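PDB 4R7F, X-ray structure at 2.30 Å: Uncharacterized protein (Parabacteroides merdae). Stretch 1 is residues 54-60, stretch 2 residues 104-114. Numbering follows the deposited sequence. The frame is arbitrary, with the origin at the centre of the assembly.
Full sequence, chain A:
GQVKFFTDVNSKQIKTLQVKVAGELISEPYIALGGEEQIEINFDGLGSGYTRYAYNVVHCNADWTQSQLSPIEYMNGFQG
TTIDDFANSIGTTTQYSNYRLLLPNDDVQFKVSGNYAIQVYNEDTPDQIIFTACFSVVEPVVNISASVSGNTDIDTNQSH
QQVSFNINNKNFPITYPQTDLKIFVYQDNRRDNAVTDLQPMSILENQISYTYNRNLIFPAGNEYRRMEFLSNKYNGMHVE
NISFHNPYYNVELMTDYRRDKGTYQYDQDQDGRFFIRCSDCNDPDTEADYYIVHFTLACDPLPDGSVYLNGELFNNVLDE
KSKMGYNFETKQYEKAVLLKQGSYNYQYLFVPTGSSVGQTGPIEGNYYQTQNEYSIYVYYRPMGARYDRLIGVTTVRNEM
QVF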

# COMPACT_ATOMS: atom_id res chain seq x y z
N ALA A 54 -31.01 18.93 7.73
CA ALA A 54 -30.18 20.04 7.32
C ALA A 54 -28.84 20.04 8.11
O ALA A 54 -28.74 19.45 9.17
CB ALA A 54 -30.93 21.34 7.56
N TYR A 55 -27.82 20.73 7.61
CA TYR A 55 -26.51 20.74 8.29
C TYR A 55 -25.89 22.12 8.49
O TYR A 55 -26.20 23.04 7.75
CB TYR A 55 -25.52 19.85 7.54
CG TYR A 55 -25.19 20.32 6.15
CD1 TYR A 55 -26.03 20.02 5.09
CD2 TYR A 55 -24.02 21.03 5.89
CE1 TYR A 55 -25.74 20.44 3.80
CE2 TYR A 55 -23.72 21.45 4.59
CZ TYR A 55 -24.59 21.15 3.55
OH TYR A 55 -24.35 21.55 2.26
N ASN A 56 -25.03 22.22 9.50
CA ASN A 56 -24.13 23.35 9.71
C ASN A 56 -22.67 22.95 9.58
O ASN A 56 -22.27 21.86 10.00
CB ASN A 56 -24.28 23.94 11.12
CG ASN A 56 -25.69 24.34 11.45
OD1 ASN A 56 -26.43 24.86 10.62
ND2 ASN A 56 -26.05 24.11 12.68
N VAL A 57 -21.86 23.88 9.08
CA VAL A 57 -20.43 23.71 8.96
C VAL A 57 -19.75 24.43 10.12
O VAL A 57 -19.97 25.63 10.35
CB VAL A 57 -19.95 24.25 7.60
CG1 VAL A 57 -18.47 24.02 7.39
CG2 VAL A 57 -20.73 23.56 6.49
N VAL A 58 -18.94 23.68 10.88
CA VAL A 58 -18.18 24.26 11.99
C VAL A 58 -16.70 24.17 11.67
O VAL A 58 -16.18 23.09 11.39
CB VAL A 58 -18.43 23.54 13.32
CG1 VAL A 58 -17.55 24.13 14.40
CG2 VAL A 58 -19.90 23.65 13.75
N HIS A 59 -16.04 25.31 11.68
CA HIS A 59 -14.62 25.31 11.48
C HIS A 59 -13.91 25.12 12.83
O HIS A 59 -14.23 25.83 13.80
CB HIS A 59 -14.14 26.58 10.81
CG HIS A 59 -12.70 26.52 10.44
ND1 HIS A 59 -11.70 26.97 11.28
CD2 HIS A 59 -12.07 25.98 9.36
CE1 HIS A 59 -10.53 26.76 10.70
NE2 HIS A 59 -10.73 26.14 9.56
N CYS A 60 -12.93 24.20 12.85
CA CYS A 60 -12.21 23.84 14.07
C CYS A 60 -10.73 24.05 13.97
O CYS A 60 -10.12 24.01 12.92
CB CYS A 60 -12.48 22.37 14.43
SG CYS A 60 -14.22 21.97 14.66
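Stretch 2 104-114: PNDDVQFKVSG

Stretch 1 is an extended β-strand throughout, so its side chains alternate. Y55 and V57 direct their CA-to-CB bonds toward stretch 2, and H59, whose bond leaves sideways, brings the end of its ring over to the same side; A54, N56 and V58 are out of reach. Stretch 2 is less regular. It begins in a loop with P104, which follows a cis peptide bond, makes a tight turn through D106 and D107, runs as a short strand at Q109 and F110, and passes through another irregular segment to G114. The two stretches advance in the same general direction: Y55 meets N105 and V108, V57 meets V108 and F110, and H59 meets V112, S113 and G114. The backbones do not pair. Their nearest CA atoms, those of V57 and V108, are 9.0 Å apart, and side chains fill the space between them, burying a modest 295 Å² in all.

The turn at the start of stretch 2 is held by N105. Its OD1 accepts hydrogen bonds from the backbone N of D107 at 2.8 Å and of V108 at 2.9 Å, while N105 N donates to V108 O at 2.8 Å. Asparagine suits this place because its short side chain can fold back, with chi1 in the p well, to satisfy amides that the turn leaves free. Q109 reinforces the loop, its NE2 donating to N105 O at 3.2 Å.

Against this turn lies the long ring of Y55, whose OH lies 3.5 Å from N105 ND2 and 3.6 Å from V108 CG2. The ring supplies an apolar surface, with Y55 CE2 4.3 Å from V108 CG2, while its polar tip reaches a water. That water lies 2.7 Å from Y55 OH and donates a hydrogen bond to D107 OD2 at 3.3 Å, linking the tyrosine to the exposed turn.

V108 is the bump at the centre of the contact. One methyl, CG2, approaches Y55; the other, CG1, lies 4.4 Å from V57 CG2, so the branched side chain fills the space between a ring and a smaller neighbour. V57 in turn places CG1 4.1 Å from F110 CE1, at the edge of the phenyl ring. F110 leaves its backbone sideways, yet its ring is long enough to bring that edge to the valine.

At the far end comes the one direct hydrogen bond between the stretches: H59 NE2 donates, nearly straight, to S113 O, 3.1 Å away and near the plane of the imidazole; ND1 is satisfied elsewhere in the structure. V112 CG2 packs 3.8 Å from H59 NE2, and G114 CA lies 4.0 Å from the same nitrogen. Here the hollow is glycine itself: a CB on G114 would come within 2.7 Å of H59 NE2, a clash. Its backbone angles independently call for glycine, since a CB would also be jammed against the preceding carbonyl oxygen.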

# COMPACT_ATOMS: atom_id res chain seq x y z
N PRO A 104 -16.93 19.71 -0.87
CA PRO A 104 -17.80 20.85 -1.13
C PRO A 104 -18.79 20.51 -2.25
O PRO A 104 -18.62 19.51 -2.96
CB PRO A 104 -16.83 21.92 -1.60
CG PRO A 104 -15.81 21.12 -2.34
CD PRO A 104 -15.60 19.92 -1.46
N ASN A 105 -19.84 21.32 -2.40
CA ASN A 105 -20.83 21.07 -3.43
C ASN A 105 -21.29 22.41 -4.01
O ASN A 105 -20.62 23.42 -3.81
CB ASN A 105 -21.98 20.22 -2.85
CG ASN A 105 -22.64 20.87 -1.64
OD1 ASN A 105 -22.85 22.07 -1.61
ND2 ASN A 105 -22.96 20.07 -0.63
N ASP A 106 -22.41 22.41 -4.74
CA ASP A 106 -22.94 23.64 -5.36
C ASP A 106 -23.42 24.69 -4.33
O ASP A 106 -23.45 25.87 -4.64
CB ASP A 106 -24.11 23.34 -6.34
CG ASP A 106 -23.64 22.87 -7.71
OD1 ASP A 106 -22.43 22.70 -7.93
OD2 ASP A 106 -24.51 22.65 -8.59
N ASP A 107 -23.80 24.24 -3.14
CA ASP A 107 -24.35 25.11 -2.09
C ASP A 107 -23.30 25.62 -1.10
O ASP A 107 -23.51 26.67 -0.47
CB ASP A 107 -25.39 24.35 -1.24
CG ASP A 107 -26.62 23.91 -2.03
OD1 ASP A 107 -26.90 24.47 -3.12
OD2 ASP A 107 -27.31 23.00 -1.54
N VAL A 108 -22.23 24.84 -0.90
CA VAL A 108 -21.16 25.16 0.06
C VAL A 108 -19.79 24.82 -0.49
O VAL A 108 -19.53 23.69 -0.94
CB VAL A 108 -21.32 24.45 1.41
CG1 VAL A 108 -20.23 24.90 2.37
CG2 VAL A 108 -22.69 24.75 2.00
N GLN A 109 -18.91 25.82 -0.48
CA GLN A 109 -17.50 25.63 -0.77
C GLN A 109 -16.72 26.23 0.39
O GLN A 109 -17.24 27.06 1.13
CB GLN A 109 -17.10 26.29 -2.08
CG GLN A 109 -18.05 26.07 -3.25
CD GLN A 109 -19.17 27.08 -3.28
OE1 GLN A 109 -18.95 28.29 -3.11
NE2 GLN A 109 -20.39 26.59 -3.47
N PHE A 110 -15.48 25.78 0.55
CA PHE A 110 -14.66 26.19 1.68
C PHE A 110 -13.65 27.23 1.23
O PHE A 110 -13.13 27.16 0.13
CB PHE A 110 -13.92 24.99 2.26
CG PHE A 110 -14.82 23.85 2.62
CD1 PHE A 110 -15.70 23.96 3.66
CD2 PHE A 110 -14.78 22.66 1.91
CE1 PHE A 110 -16.55 22.92 3.99
CE2 PHE A 110 -15.60 21.61 2.25
CZ PHE A 110 -16.50 21.75 3.28
N LYS A 111 -13.37 28.18 2.11
CA LYS A 111 -12.44 29.24 1.81
C LYS A 111 -11.09 29.03 2.44
O LYS A 111 -10.15 29.68 2.03
CB LYS A 111 -12.99 30.57 2.31
CG LYS A 111 -14.17 31.07 1.51
CD LYS A 111 -14.71 32.33 2.13
CE LYS A 111 -15.79 32.90 1.24
NZ LYS A 111 -16.48 34.01 1.94
N VAL A 112 -10.98 28.17 3.46
CA VAL A 112 -9.70 28.00 4.18
C VAL A 112 -9.48 26.54 4.50
O VAL A 112 -10.40 25.73 4.48
CB VAL A 112 -9.61 28.80 5.51
CG1 VAL A 112 -9.60 30.32 5.27
CG2 VAL A 112 -10.75 28.40 6.45
N SER A 113 -8.24 26.21 4.81
CA SER A 113 -7.93 24.86 5.18
C SER A 113 -8.30 24.64 6.64
O SER A 113 -8.69 25.57 7.34
CB SER A 113 -6.44 24.62 4.96
OG SER A 113 -5.67 25.32 5.90
N GLY A 114 -8.12 23.42 7.11
CA GLY A 114 -8.28 23.12 8.53
C GLY A 114 -9.25 21.99 8.78
O GLY A 114 -9.62 21.23 7.86
O HOH W 1 -25.90 20.62 0.20